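AvmM (Streptomyces sp. NBRC 109436, PDB 7FE6) catalyses macrocyclization by dehydration and Michael-type addition in the biosynthesis of alchivemycin A. Local coordinates at residues V25-I29 / L182-S186; I35-T40 / L142-I148; Y55-N61 / L174-F179; L62-D68 / S150-F156; Q91-W97 / A110-S114. All coordinates share one frame. Residue numbers count along the deposited sequence, not the author numbering.

From the N terminus, 25-29 is the first segment and 182-186 the last, so contact 1 closes a loop that holds all the others. Contact 2 starts next, at 35-40, and returns at 142-148. Before that return, strand 57-66 begins two further loops, contact 3 ending at 174-179 and contact 4, which lies within it, ending at 150-156; contact 2 therefore crosses both. Contact 5 is a short loop inside all four. Contact 4 pairs two strands of the mixed sheet, contact 3 fastens a loop onto one of them, and contact 5 lays another along the sheet's edge strand. Contacts 1 and 2 join that sheet to the antiparallel one facing it in a beta sandwich.

Contact 1: residues V25-I29 / L182-S186; sequences VADFI and LQQAS
At one flank of the beta sandwich, two extended segments from facing sheets run side by side: 25-29, on an outermost strand of the antiparallel sheet, and 182-186, on strand 178-189 of the mixed sheet. Their axes come within 7.1 Å and point the same way to within 24°, too far apart for backbone pairing; no hydrogen bond crosses, and side chains fill the gap. A26 lies nearest Q183 (CA-CA 5.8 Å) and F28 nearest A185 (CA-CA 7.4 Å). L182 leads in with its CB directed away from 25-29. Q183 turns toward it, chi1 t and chi2 p, so that the aliphatic part of its side chain lies against the A26 backbone, Q183 CG 3.1 Å from A26 O, while the CB atoms of A26 and Q183 stand 4.1 Å apart. The A26 side chain is about 12 Å from the bound alchivemycin A, and V25 packs on R50 of its pocket. Q184 points away, chi1 and chi2 both t; its NE2 donates to S186 OG at 2.7 Å, and its OE1 bonds to S135 of the second subunit. A185 again points inward, under the ring of F28 (chi1 m, chi2 -78°). This is a CH-pi contact: A185 CB sits 4.1 Å from the F28 ring centroid, 19° off the normal, with Q183 O 3.5 Å from F28 CE2 at the ring edge.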
# COMPACT_ATOMS: atom_id res chain seq x y z
N VAL A 25 3.91 -6.43 -10.41
CA VAL A 25 4.02 -5.40 -9.38
C VAL A 25 4.28 -6.06 -8.02
O VAL A 25 4.18 -7.27 -7.87
CB VAL A 25 2.76 -4.51 -9.35
CG1 VAL A 25 2.43 -4.03 -10.77
CG2 VAL A 25 1.57 -5.27 -8.77
N ALA A 26 4.60 -5.25 -7.01
CA ALA A 26 4.81 -5.77 -5.66
C ALA A 26 4.16 -4.87 -4.61
O ALA A 26 4.11 -3.64 -4.76
CB ALA A 26 6.29 -5.93 -5.37
N ASP A 27 3.72 -5.48 -3.51
CA ASP A 27 3.10 -4.75 -2.41
C ASP A 27 3.72 -5.14 -1.07
O ASP A 27 4.11 -6.30 -0.86
CB ASP A 27 1.59 -4.97 -2.35
CG ASP A 27 0.91 -4.49 -3.61
OD1 ASP A 27 1.05 -3.30 -3.94
OD2 ASP A 27 0.20 -5.28 -4.26
N PHE A 28 3.81 -4.16 -0.17
CA PHE A 28 4.28 -4.35 1.20
C PHE A 28 3.10 -4.32 2.17
O PHE A 28 2.14 -3.57 1.99
CB PHE A 28 5.29 -3.27 1.59
CG PHE A 28 6.65 -3.40 0.93
CD1 PHE A 28 7.57 -4.34 1.39
CD2 PHE A 28 7.03 -2.55 -0.09
CE1 PHE A 28 8.83 -4.44 0.82
CE2 PHE A 28 8.31 -2.66 -0.67
CZ PHE A 28 9.19 -3.61 -0.22
N ILE A 29 3.20 -5.13 3.22
CA ILE A 29 2.26 -5.09 4.34
C ILE A 29 3.07 -5.09 5.63
O ILE A 29 3.93 -5.95 5.82
CB ILE A 29 1.29 -6.29 4.35
CG1 ILE A 29 0.33 -6.25 3.16
CG2 ILE A 29 0.48 -6.31 5.65
CD1 ILE A 29 -0.69 -5.11 3.24
N LEU A 182 9.44 -1.83 -9.61
CA LEU A 182 10.02 -1.63 -8.29
C LEU A 182 9.00 -1.01 -7.35
O LEU A 182 8.33 -0.04 -7.70
CB LEU A 182 11.24 -0.73 -8.39
CG LEU A 182 12.22 -0.64 -7.21
CD1 LEU A 182 12.84 -1.98 -6.88
CD2 LEU A 182 13.32 0.35 -7.56
N GLN A 183 8.92 -1.54 -6.12
CA GLN A 183 8.08 -0.97 -5.07
C GLN A 183 8.94 -0.58 -3.87
O GLN A 183 9.86 -1.31 -3.47
CB GLN A 183 7.01 -1.96 -4.61
CG GLN A 183 5.87 -1.30 -3.85
CD GLN A 183 5.00 -0.45 -4.77
OE1 GLN A 183 5.00 -0.64 -5.98
NE2 GLN A 183 4.27 0.50 -4.20
N GLN A 184 8.61 0.55 -3.27
CA GLN A 184 9.44 1.18 -2.26
C GLN A 184 8.71 1.16 -0.93
O GLN A 184 7.48 1.20 -0.87
CB GLN A 184 9.76 2.63 -2.66
CG GLN A 184 10.62 3.46 -1.71
CD GLN A 184 10.99 4.83 -2.29
OE1 GLN A 184 10.81 5.08 -3.48
NE2 GLN A 184 11.44 5.73 -1.45
N ALA A 185 9.49 1.06 0.14
CA ALA A 185 9.00 1.35 1.49
C ALA A 185 10.08 2.18 2.15
O ALA A 185 11.18 1.67 2.40
CB ALA A 185 8.71 0.07 2.26
N SER A 186 9.80 3.47 2.40
CA SER A 186 10.76 4.35 3.05
C SER A 186 10.63 4.29 4.56
O SER A 186 9.53 4.22 5.09
CB SER A 186 10.58 5.80 2.59
OG SER A 186 10.87 5.93 1.22

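Contact 2: residues I35-T40 / L142-I148; sequences ITPGET and LAFREGI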
# COMPACT_ATOMS: atom_id res chain seq x y z
N ILE A 35 12.25 1.83 12.24
CA ILE A 35 12.74 0.54 12.72
C ILE A 35 13.74 0.79 13.84
O ILE A 35 14.67 1.60 13.68
CB ILE A 35 13.36 -0.28 11.58
CG1 ILE A 35 12.26 -0.77 10.61
CG2 ILE A 35 14.18 -1.42 12.15
CD1 ILE A 35 12.74 -1.37 9.33
N THR A 36 13.55 0.12 14.96
CA THR A 36 14.48 0.29 16.07
C THR A 36 15.71 -0.57 15.85
O THR A 36 15.58 -1.78 15.62
CB THR A 36 13.83 -0.08 17.39
OG1 THR A 36 12.74 0.81 17.66
CG2 THR A 36 14.84 -0.02 18.54
N PRO A 37 16.92 -0.01 15.96
CA PRO A 37 18.13 -0.83 15.85
C PRO A 37 18.10 -1.98 16.85
O PRO A 37 17.62 -1.83 17.98
CB PRO A 37 19.25 0.16 16.17
CG PRO A 37 18.72 1.44 15.74
CD PRO A 37 17.24 1.42 16.02
N GLY A 38 18.54 -3.15 16.37
CA GLY A 38 18.64 -4.33 17.20
C GLY A 38 17.37 -5.13 17.28
O GLY A 38 17.42 -6.31 17.65
N GLU A 39 16.24 -4.51 16.93
CA GLU A 39 14.92 -5.09 17.08
C GLU A 39 14.55 -5.87 15.83
O GLU A 39 14.95 -5.51 14.72
CB GLU A 39 13.91 -3.96 17.35
CG GLU A 39 12.43 -4.34 17.20
CD GLU A 39 11.51 -3.11 17.05
OE1 GLU A 39 11.64 -2.33 16.05
OE2 GLU A 39 10.68 -2.92 17.97
N THR A 40 13.77 -6.93 16.01
CA THR A 40 13.30 -7.75 14.89
C THR A 40 11.87 -7.37 14.51
O THR A 40 10.97 -7.36 15.35
CB THR A 40 13.36 -9.25 15.22
OG1 THR A 40 14.73 -9.66 15.44
CG2 THR A 40 12.77 -10.09 14.08
N LEU A 142 13.33 -9.23 9.75
CA LEU A 142 14.46 -8.34 9.51
C LEU A 142 14.86 -7.68 10.81
O LEU A 142 14.00 -7.27 11.60
CB LEU A 142 14.11 -7.28 8.48
CG LEU A 142 15.18 -6.24 8.18
CD1 LEU A 142 16.44 -6.91 7.65
CD2 LEU A 142 14.65 -5.23 7.18
N ALA A 143 16.17 -7.60 11.02
CA ALA A 143 16.74 -6.94 12.18
C ALA A 143 18.08 -6.35 11.78
O ALA A 143 18.92 -7.05 11.20
CB ALA A 143 16.91 -7.93 13.35
N PHE A 144 18.28 -5.07 12.06
CA PHE A 144 19.60 -4.47 11.90
C PHE A 144 20.35 -4.56 13.22
O PHE A 144 19.75 -4.51 14.29
CB PHE A 144 19.50 -3.03 11.45
CG PHE A 144 18.91 -2.87 10.09
CD1 PHE A 144 19.73 -2.90 8.96
CD2 PHE A 144 17.54 -2.73 9.93
CE1 PHE A 144 19.18 -2.77 7.69
CE2 PHE A 144 16.99 -2.60 8.67
CZ PHE A 144 17.81 -2.62 7.55
N ARG A 145 21.66 -4.71 13.13
CA ARG A 145 22.44 -4.78 14.35
C ARG A 145 22.32 -3.46 15.09
O ARG A 145 22.12 -2.40 14.50
CB ARG A 145 23.91 -5.11 14.04
CG ARG A 145 24.65 -4.04 13.26
CD ARG A 145 26.13 -4.38 13.09
NE ARG A 145 26.89 -3.30 12.48
CZ ARG A 145 27.25 -2.20 13.12
NH1 ARG A 145 26.91 -2.02 14.39
NH2 ARG A 145 27.95 -1.26 12.50
N GLU A 146 22.42 -3.54 16.42
CA GLU A 146 22.45 -2.34 17.24
C GLU A 146 23.63 -1.47 16.82
O GLU A 146 24.67 -1.96 16.38
CB GLU A 146 22.60 -2.73 18.71
CG GLU A 146 21.32 -3.21 19.34
CD GLU A 146 21.52 -3.66 20.78
OE1 GLU A 146 22.62 -3.42 21.33
OE2 GLU A 146 20.57 -4.23 21.37
N GLY A 147 23.46 -0.16 16.97
CA GLY A 147 24.56 0.72 16.70
C GLY A 147 24.72 1.16 15.27
O GLY A 147 25.72 1.82 14.95
N ILE A 148 23.80 0.79 14.38
CA ILE A 148 23.79 1.32 13.02
C ILE A 148 22.47 2.04 12.82
O ILE A 148 21.42 1.56 13.27
CB ILE A 148 24.05 0.22 11.97
CG1 ILE A 148 24.30 0.83 10.59
CG2 ILE A 148 22.93 -0.81 11.95
CD1 ILE A 148 24.96 -0.15 9.59
O HOH W 1 16.38 -3.49 13.43
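Backbone polar bonds set this contact. G38 N donates to F144 O at 2.8 Å, the one direct hydrogen bond between the segments, and a water spans the gap beside it, giving to T36 O (2.9 Å) and E39 O (2.8 Å) while accepting from F144 N (2.8 Å). Within 35-40 the type II turn T36-E39 is closed by E39 N to T36 O at 3.1 Å. CA-H...O contacts continue toward T40, with A143 CA to E39 O and T40 CA to L142 O both 3.4 Å. Apolar packing comes from I35 CG2, 4.2 Å from F144 CD2 at the ring edge; P37 CG makes a van der Waals contact with I148 O at 3.7 Å. Close fit also explains G38, whose positive phi suits glycine and where a CB would collide with E146 CG; G38 CA lies 3.6 Å from E146 CG. T40 OG1 is bonded to L196 of the third subunit, and R145 makes a salt bridge with D76. The motif is a pair of abutting type II beta turns, T36-E39 and R145-I148, each with glycine at its third position, where the connection from strand 34-35 to strand 40-49 passes from one sheet of the sandwich to the other.

Contact 3: residues Y55-N61 / L174-F179; sequences YPDTGLN and LFGNVF
An asparagine side chain here pairs with a backbone in the manner of a neighbouring strand, fastening the loop before strand 178-189 onto strand 57-66 of the mixed sheet. Build 57-61 extended, with G59 opposite F175 (CA-CA 5.8 Å) and N61 opposite L174 (6.5 Å). N61, rotamer m with chi2 -72°, points at the loop and grips F175 at both ends: F175 N donates to N61 OD1 at 3.1 Å, and N61 ND2 donates to F175 O at 3.0 Å. That ND2 also serves L158 O of the adjacent strand. F175 has the largest area buried here. Its chi1 of -173° and chi2 of -85° bring the ring back along the strand, with F175 CE1 3.3 Å from T58 C and, at the ring edge, F175 CZ 3.8 Å from D57 CG. A CB on G59 would be only 3.0 Å from F175 CG, so a glycine lets the ring settle so low. Beyond it G176, at phi 118°, psi 154°, turns the chain, and N177 and V178 both face M161 in a classic beta bulge. V178, chi1 m, points back so that its CG2 meets Y55 CE1 at 4.1 Å. The tightest approach of the ring to the strand is F175 CD1 to G59 N, 3.1 Å.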
# COMPACT_ATOMS: atom_id res chain seq x y z
N TYR A 55 4.59 -16.12 -16.60
CA TYR A 55 6.03 -16.28 -16.54
C TYR A 55 6.40 -17.67 -16.04
O TYR A 55 5.82 -18.17 -15.07
CB TYR A 55 6.66 -15.23 -15.63
CG TYR A 55 6.90 -13.95 -16.37
CD1 TYR A 55 8.00 -13.83 -17.20
CD2 TYR A 55 6.02 -12.88 -16.27
CE1 TYR A 55 8.23 -12.67 -17.90
CE2 TYR A 55 6.24 -11.72 -16.97
CZ TYR A 55 7.36 -11.62 -17.79
OH TYR A 55 7.62 -10.48 -18.50
N PRO A 56 7.39 -18.31 -16.69
CA PRO A 56 7.68 -19.71 -16.36
C PRO A 56 8.39 -19.90 -15.03
O PRO A 56 8.31 -20.99 -14.44
CB PRO A 56 8.56 -20.17 -17.54
CG PRO A 56 9.17 -18.92 -18.07
CD PRO A 56 8.14 -17.84 -17.87
N ASP A 57 9.11 -18.90 -14.55
CA ASP A 57 9.78 -19.02 -13.27
C ASP A 57 9.98 -17.62 -12.71
O ASP A 57 10.27 -16.69 -13.46
CB ASP A 57 11.12 -19.77 -13.41
CG ASP A 57 11.50 -20.52 -12.15
OD1 ASP A 57 10.73 -20.47 -11.16
OD2 ASP A 57 12.58 -21.16 -12.14
N THR A 58 9.74 -17.47 -11.41
CA THR A 58 9.82 -16.15 -10.80
C THR A 58 10.36 -16.28 -9.39
O THR A 58 10.14 -17.30 -8.72
CB THR A 58 8.47 -15.47 -10.70
OG1 THR A 58 7.63 -16.26 -9.85
CG2 THR A 58 7.82 -15.26 -12.07
N GLY A 59 11.01 -15.21 -8.92
CA GLY A 59 11.42 -15.09 -7.54
C GLY A 59 11.56 -13.64 -7.15
O GLY A 59 11.79 -12.77 -7.99
N LEU A 60 11.44 -13.38 -5.85
CA LEU A 60 11.51 -12.02 -5.32
C LEU A 60 12.94 -11.62 -4.98
O LEU A 60 13.71 -12.39 -4.39
CB LEU A 60 10.64 -11.88 -4.06
CG LEU A 60 10.70 -10.47 -3.45
CD1 LEU A 60 10.06 -9.44 -4.37
CD2 LEU A 60 10.20 -10.37 -2.00
N ASN A 61 13.28 -10.37 -5.31
CA ASN A 61 14.47 -9.71 -4.80
C ASN A 61 14.04 -8.55 -3.90
O ASN A 61 12.99 -7.93 -4.11
CB ASN A 61 15.35 -9.20 -5.95
CG ASN A 61 15.78 -10.32 -6.90
OD1 ASN A 61 16.61 -11.16 -6.56
ND2 ASN A 61 15.17 -10.35 -8.09
N LEU A 174 21.10 -12.44 -7.83
CA LEU A 174 19.68 -12.13 -7.87
C LEU A 174 18.93 -13.03 -8.85
O LEU A 174 19.49 -13.47 -9.87
CB LEU A 174 19.45 -10.67 -8.25
CG LEU A 174 20.21 -9.61 -7.45
CD1 LEU A 174 19.71 -8.22 -7.83
CD2 LEU A 174 20.08 -9.86 -5.96
N PHE A 175 17.63 -13.21 -8.59
CA PHE A 175 16.79 -14.06 -9.43
C PHE A 175 16.23 -13.26 -10.61
O PHE A 175 15.65 -12.19 -10.42
CB PHE A 175 15.64 -14.68 -8.65
CG PHE A 175 14.86 -15.68 -9.46
CD1 PHE A 175 13.83 -15.27 -10.29
CD2 PHE A 175 15.22 -17.03 -9.44
CE1 PHE A 175 13.15 -16.19 -11.08
CE2 PHE A 175 14.54 -17.96 -10.22
CZ PHE A 175 13.49 -17.54 -11.03
N GLY A 176 16.41 -13.80 -11.82
CA GLY A 176 15.72 -13.29 -12.99
C GLY A 176 16.60 -12.73 -14.09
O GLY A 176 17.75 -12.34 -13.83
N ASN A 177 16.10 -12.76 -15.32
CA ASN A 177 16.73 -12.04 -16.42
C ASN A 177 15.93 -10.84 -16.88
O ASN A 177 16.49 -9.94 -17.50
CB ASN A 177 17.00 -12.99 -17.60
CG ASN A 177 15.73 -13.43 -18.30
OD1 ASN A 177 14.67 -13.53 -17.67
ND2 ASN A 177 15.84 -13.74 -19.59
N VAL A 178 14.63 -10.81 -16.61
CA VAL A 178 13.82 -9.61 -16.75
C VAL A 178 13.14 -9.37 -15.41
O VAL A 178 13.06 -10.27 -14.56
CB VAL A 178 12.80 -9.72 -17.89
CG1 VAL A 178 13.53 -9.92 -19.22
CG2 VAL A 178 11.85 -10.87 -17.62
N PHE A 179 12.63 -8.15 -15.22
CA PHE A 179 12.22 -7.73 -13.88
C PHE A 179 10.87 -7.02 -13.90
O PHE A 179 10.36 -6.62 -14.94
CB PHE A 179 13.30 -6.83 -13.24
CG PHE A 179 14.63 -7.49 -13.14
CD1 PHE A 179 14.92 -8.31 -12.06
CD2 PHE A 179 15.57 -7.35 -14.15
CE1 PHE A 179 16.16 -8.95 -11.98
CE2 PHE A 179 16.80 -7.99 -14.08
CZ PHE A 179 17.10 -8.79 -12.99

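Contact 4: residues L62-D68 / S150-F156; sequences LVIWFSD and SEHAGIF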
# COMPACT_ATOMS: atom_id res chain seq x y z
N LEU A 62 14.86 -8.31 -2.87
CA LEU A 62 14.64 -7.27 -1.87
C LEU A 62 15.91 -6.43 -1.77
O LEU A 62 17.00 -6.99 -1.65
CB LEU A 62 14.29 -7.88 -0.51
CG LEU A 62 13.20 -7.29 0.37
CD1 LEU A 62 11.84 -7.33 -0.30
CD2 LEU A 62 13.17 -8.11 1.62
N VAL A 63 15.78 -5.12 -1.85
CA VAL A 63 16.95 -4.24 -1.81
C VAL A 63 16.87 -3.36 -0.58
O VAL A 63 15.85 -2.71 -0.33
CB VAL A 63 17.06 -3.38 -3.08
CG1 VAL A 63 18.31 -2.54 -3.01
CG2 VAL A 63 17.09 -4.26 -4.29
N ILE A 64 17.93 -3.35 0.21
CA ILE A 64 18.03 -2.46 1.36
C ILE A 64 19.02 -1.36 1.01
O ILE A 64 20.11 -1.64 0.53
CB ILE A 64 18.44 -3.20 2.64
CG1 ILE A 64 17.45 -4.34 2.91
CG2 ILE A 64 18.51 -2.20 3.80
CD1 ILE A 64 17.72 -5.11 4.18
N TRP A 65 18.61 -0.11 1.21
CA TRP A 65 19.33 1.06 0.73
C TRP A 65 19.44 2.08 1.85
O TRP A 65 18.44 2.40 2.51
CB TRP A 65 18.64 1.68 -0.49
CG TRP A 65 19.21 3.02 -0.95
CD1 TRP A 65 20.48 3.26 -1.42
CD2 TRP A 65 18.51 4.28 -1.06
NE1 TRP A 65 20.61 4.59 -1.78
CE2 TRP A 65 19.42 5.23 -1.58
CE3 TRP A 65 17.20 4.69 -0.76
CZ2 TRP A 65 19.06 6.56 -1.80
CZ3 TRP A 65 16.85 6.01 -0.98
CH2 TRP A 65 17.78 6.92 -1.49
N PHE A 66 20.64 2.58 2.09
CA PHE A 66 20.87 3.73 2.97
C PHE A 66 21.29 4.91 2.11
O PHE A 66 22.28 4.83 1.39
CB PHE A 66 21.93 3.43 4.03
CG PHE A 66 21.50 2.46 5.10
CD1 PHE A 66 20.22 1.93 5.12
CD2 PHE A 66 22.38 2.08 6.11
CE1 PHE A 66 19.83 1.04 6.11
CE2 PHE A 66 21.99 1.19 7.11
CZ PHE A 66 20.71 0.67 7.11
N SER A 67 20.55 6.01 2.21
CA SER A 67 20.86 7.18 1.41
C SER A 67 21.95 8.04 2.02
O SER A 67 22.50 8.91 1.33
CB SER A 67 19.61 8.04 1.23
OG SER A 67 19.35 8.72 2.44
N ASP A 68 22.27 7.84 3.31
CA ASP A 68 23.09 8.77 4.07
C ASP A 68 24.33 8.13 4.67
O ASP A 68 24.92 8.68 5.60
CB ASP A 68 22.24 9.43 5.17
CG ASP A 68 21.57 8.41 6.08
OD1 ASP A 68 21.53 7.21 5.72
OD2 ASP A 68 21.04 8.82 7.14
N SER A 150 20.11 5.15 10.29
CA SER A 150 19.96 5.83 9.02
C SER A 150 18.73 6.74 9.09
O SER A 150 17.69 6.34 9.61
CB SER A 150 19.82 4.83 7.87
OG SER A 150 19.56 5.51 6.67
N GLU A 151 18.85 7.94 8.54
CA GLU A 151 17.76 8.89 8.58
C GLU A 151 16.95 8.95 7.28
O GLU A 151 15.94 9.66 7.23
CB GLU A 151 18.32 10.25 8.99
CG GLU A 151 18.66 10.20 10.48
CD GLU A 151 17.41 9.79 11.27
OE1 GLU A 151 16.42 10.57 11.19
OE2 GLU A 151 17.37 8.67 11.88
N HIS A 152 17.36 8.22 6.25
CA HIS A 152 16.49 8.02 5.10
C HIS A 152 16.96 6.77 4.37
O HIS A 152 18.03 6.77 3.74
CB HIS A 152 16.48 9.23 4.17
CG HIS A 152 15.78 8.97 2.87
ND1 HIS A 152 14.46 8.56 2.80
CD2 HIS A 152 16.23 8.98 1.59
CE1 HIS A 152 14.12 8.37 1.54
NE2 HIS A 152 15.18 8.62 0.78
N ALA A 153 16.14 5.73 4.43
CA ALA A 153 16.47 4.42 3.92
C ALA A 153 15.23 3.87 3.26
O ALA A 153 14.11 4.38 3.44
CB ALA A 153 16.96 3.49 5.04
N GLY A 154 15.40 2.79 2.51
CA GLY A 154 14.26 2.16 1.88
C GLY A 154 14.47 0.67 1.79
O GLY A 154 15.61 0.18 1.67
N ILE A 155 13.37 -0.07 1.87
CA ILE A 155 13.32 -1.44 1.40
C ILE A 155 12.62 -1.41 0.04
O ILE A 155 11.55 -0.80 -0.10
CB ILE A 155 12.60 -2.36 2.39
CG1 ILE A 155 13.21 -2.20 3.78
CG2 ILE A 155 12.73 -3.79 1.94
CD1 ILE A 155 12.46 -2.94 4.89
N PHE A 156 13.21 -2.08 -0.94
CA PHE A 156 12.66 -2.09 -2.28
C PHE A 156 12.38 -3.52 -2.72
O PHE A 156 13.18 -4.43 -2.47
CB PHE A 156 13.59 -1.45 -3.29
CG PHE A 156 13.81 0.02 -3.09
CD1 PHE A 156 14.70 0.48 -2.10
CD2 PHE A 156 13.14 0.95 -3.89
CE1 PHE A 156 14.93 1.82 -1.93
CE2 PHE A 156 13.35 2.30 -3.73
CZ PHE A 156 14.26 2.74 -2.74
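W65 and F156 are the large bumps on one side of this strand pair, set diagonally across the flat spot at G154. With no side chain there, the W65 ring can lean over the partner strand: W65 CE3 meets F156 CE1 at 3.8 Å, and a CB on G154 would run into F156 CE1. V63 fills in behind, its CB 4.0 Å from F156 CB. The two runs, 62-66 and 153-156, are neighbouring antiparallel strands in the mixed sheet of the beta sandwich, axes 4.6 Å apart at 173°. Their hydrogen-bonded pairs are V63-F156 (V63 N to F156 O and F156 N to V63 O, both 2.8 Å) and W65-G154 (W65 N to G154 O 3.0 Å, G154 N to W65 O 3.1 Å). On the opposite side, facing L142 and F144, L62 CG nestles against I155 CG2 (3.9 Å), and the small A153 gives F66 a hollow (F66 CD1 to A153 CB 3.6 Å). S150 lies over one face of that ring in a CH-pi contact, its CB 3.9 Å from the F66 centroid. Where the chain corners at E151 and H152, S67 N and OG both donate to H152 O (3.0 and 2.7 Å). H152 ND1 bonds to H139 of the second subunit. D68 wedges into the bend, taking S150 OG at OD1 (2.8 Å) and E151 N at OD2 (2.7 Å).

Contact 5: residues Q91-W97 / A110-S114; sequences QDPAKCW and ACQLS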
# COMPACT_ATOMS: atom_id res chain seq x y z
N GLN A 91 18.07 -16.03 4.67
CA GLN A 91 18.49 -15.57 3.36
C GLN A 91 19.99 -15.83 3.20
O GLN A 91 20.77 -15.66 4.15
CB GLN A 91 18.16 -14.09 3.18
CG GLN A 91 18.20 -13.61 1.74
CD GLN A 91 19.63 -13.46 1.22
OE1 GLN A 91 20.56 -13.24 1.99
NE2 GLN A 91 19.79 -13.60 -0.11
N ASP A 92 20.39 -16.25 2.00
CA ASP A 92 21.75 -16.70 1.70
C ASP A 92 22.63 -15.51 1.33
O ASP A 92 22.38 -14.86 0.30
CB ASP A 92 21.69 -17.71 0.57
CG ASP A 92 23.02 -18.40 0.31
OD1 ASP A 92 24.09 -17.94 0.79
OD2 ASP A 92 22.97 -19.46 -0.37
N PRO A 93 23.67 -15.19 2.10
CA PRO A 93 24.52 -14.03 1.73
C PRO A 93 25.12 -14.18 0.34
O PRO A 93 25.35 -13.16 -0.34
CB PRO A 93 25.61 -14.02 2.82
CG PRO A 93 25.08 -14.85 3.93
CD PRO A 93 24.17 -15.88 3.30
N ALA A 94 25.41 -15.42 -0.08
CA ALA A 94 25.90 -15.69 -1.42
C ALA A 94 24.85 -15.46 -2.50
O ALA A 94 25.22 -15.28 -3.67
CB ALA A 94 26.41 -17.13 -1.50
N LYS A 95 23.57 -15.46 -2.16
CA LYS A 95 22.52 -15.07 -3.11
C LYS A 95 22.15 -13.61 -2.90
O LYS A 95 20.98 -13.23 -2.78
CB LYS A 95 21.29 -15.98 -2.99
CG LYS A 95 21.50 -17.44 -3.35
CD LYS A 95 20.15 -18.18 -3.48
CE LYS A 95 20.31 -19.70 -3.45
NZ LYS A 95 20.87 -20.22 -2.16
N CYS A 96 23.19 -12.78 -2.85
CA CYS A 96 23.05 -11.34 -2.79
C CYS A 96 23.94 -10.74 -3.87
O CYS A 96 24.89 -11.37 -4.33
CB CYS A 96 23.46 -10.75 -1.43
SG CYS A 96 22.45 -11.28 -0.03
N TRP A 97 23.54 -9.56 -4.33
CA TRP A 97 24.41 -8.76 -5.16
C TRP A 97 25.46 -8.08 -4.28
O TRP A 97 25.27 -7.91 -3.07
CB TRP A 97 23.59 -7.74 -5.94
CG TRP A 97 24.24 -7.22 -7.17
CD1 TRP A 97 25.38 -7.68 -7.75
CD2 TRP A 97 23.78 -6.14 -7.99
NE1 TRP A 97 25.67 -6.95 -8.88
CE2 TRP A 97 24.71 -5.99 -9.04
CE3 TRP A 97 22.69 -5.27 -7.92
CZ2 TRP A 97 24.56 -5.02 -10.03
CZ3 TRP A 97 22.55 -4.30 -8.90
CH2 TRP A 97 23.48 -4.18 -9.95
N ALA A 110 21.36 -5.76 -2.47
CA ALA A 110 20.30 -6.49 -3.14
C ALA A 110 20.33 -7.96 -2.73
O ALA A 110 21.37 -8.62 -2.83
CB ALA A 110 20.42 -6.35 -4.66
N CYS A 111 19.20 -8.46 -2.24
CA CYS A 111 19.08 -9.81 -1.70
C CYS A 111 18.03 -10.63 -2.43
O CYS A 111 16.91 -10.17 -2.65
CB CYS A 111 18.73 -9.77 -0.21
SG CYS A 111 19.93 -8.91 0.74
N GLN A 112 18.39 -11.86 -2.76
CA GLN A 112 17.46 -12.78 -3.39
C GLN A 112 16.64 -13.52 -2.34
O GLN A 112 17.20 -14.16 -1.44
CB GLN A 112 18.21 -13.76 -4.30
CG GLN A 112 17.30 -14.60 -5.18
CD GLN A 112 18.07 -15.57 -6.08
OE1 GLN A 112 17.53 -16.58 -6.52
NE2 GLN A 112 19.31 -15.22 -6.41
N LEU A 113 15.32 -13.45 -2.47
CA LEU A 113 14.36 -14.17 -1.63
C LEU A 113 13.49 -15.09 -2.48
O LEU A 113 12.26 -15.05 -2.37
CB LEU A 113 13.47 -13.18 -0.86
CG LEU A 113 14.02 -12.52 0.41
CD1 LEU A 113 15.21 -11.60 0.10
CD2 LEU A 113 12.92 -11.73 1.10
N SER A 114 14.12 -15.98 -3.27
CA SER A 114 13.39 -16.82 -4.22
C SER A 114 13.14 -18.18 -3.59
O SER A 114 13.57 -18.48 -2.48
CB SER A 114 14.18 -17.00 -5.52
OG SER A 114 15.39 -17.77 -5.33
O HOH W 2 18.36 -16.50 -0.19
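Strand 107-113 is an outermost strand of the mixed sheet in this chain, and the loop after strand 89-90 lays a short irregular run along it, joined by a single beta bridge between C96 and C111 (CA-CA 4.4 Å). Q91 starts the run by reaching in: its NE2 donates to Q112 O at 3.0 Å and weakly to K95 O at 2.9 Å, while its CG packs 4.0 Å from L113 CD1. Its OE1 is held by R74. D92 N then bonds to a water (3.0 Å) that also gives to Q112 O (2.9 Å), and from here the chain bulges off the strand. D92 organises that excursion three ways: OD1 accepts from A94 N at 3.0 Å in an Asx turn, O accepts from K95 N at 2.8 Å, and OD2 forms a salt bridge with K95 NZ at 2.9 Å. The turn brings K95 back to the strand, where its O receives Q112 N at 2.9 Å and its CB lies 4.0 Å from Q112 CB; the side-chain NE2 of Q112 bonds to G173 O. C96 sets its SG 3.5 Å from C111 SG, well beyond the length of a disulfide, so the two sulfurs simply pack. W97 completes the bridge with its N donating to A110 O at 2.8 Å, and the edge of its indole faces the alanine methyl, with W97 CB 3.7 Å from A110 CB.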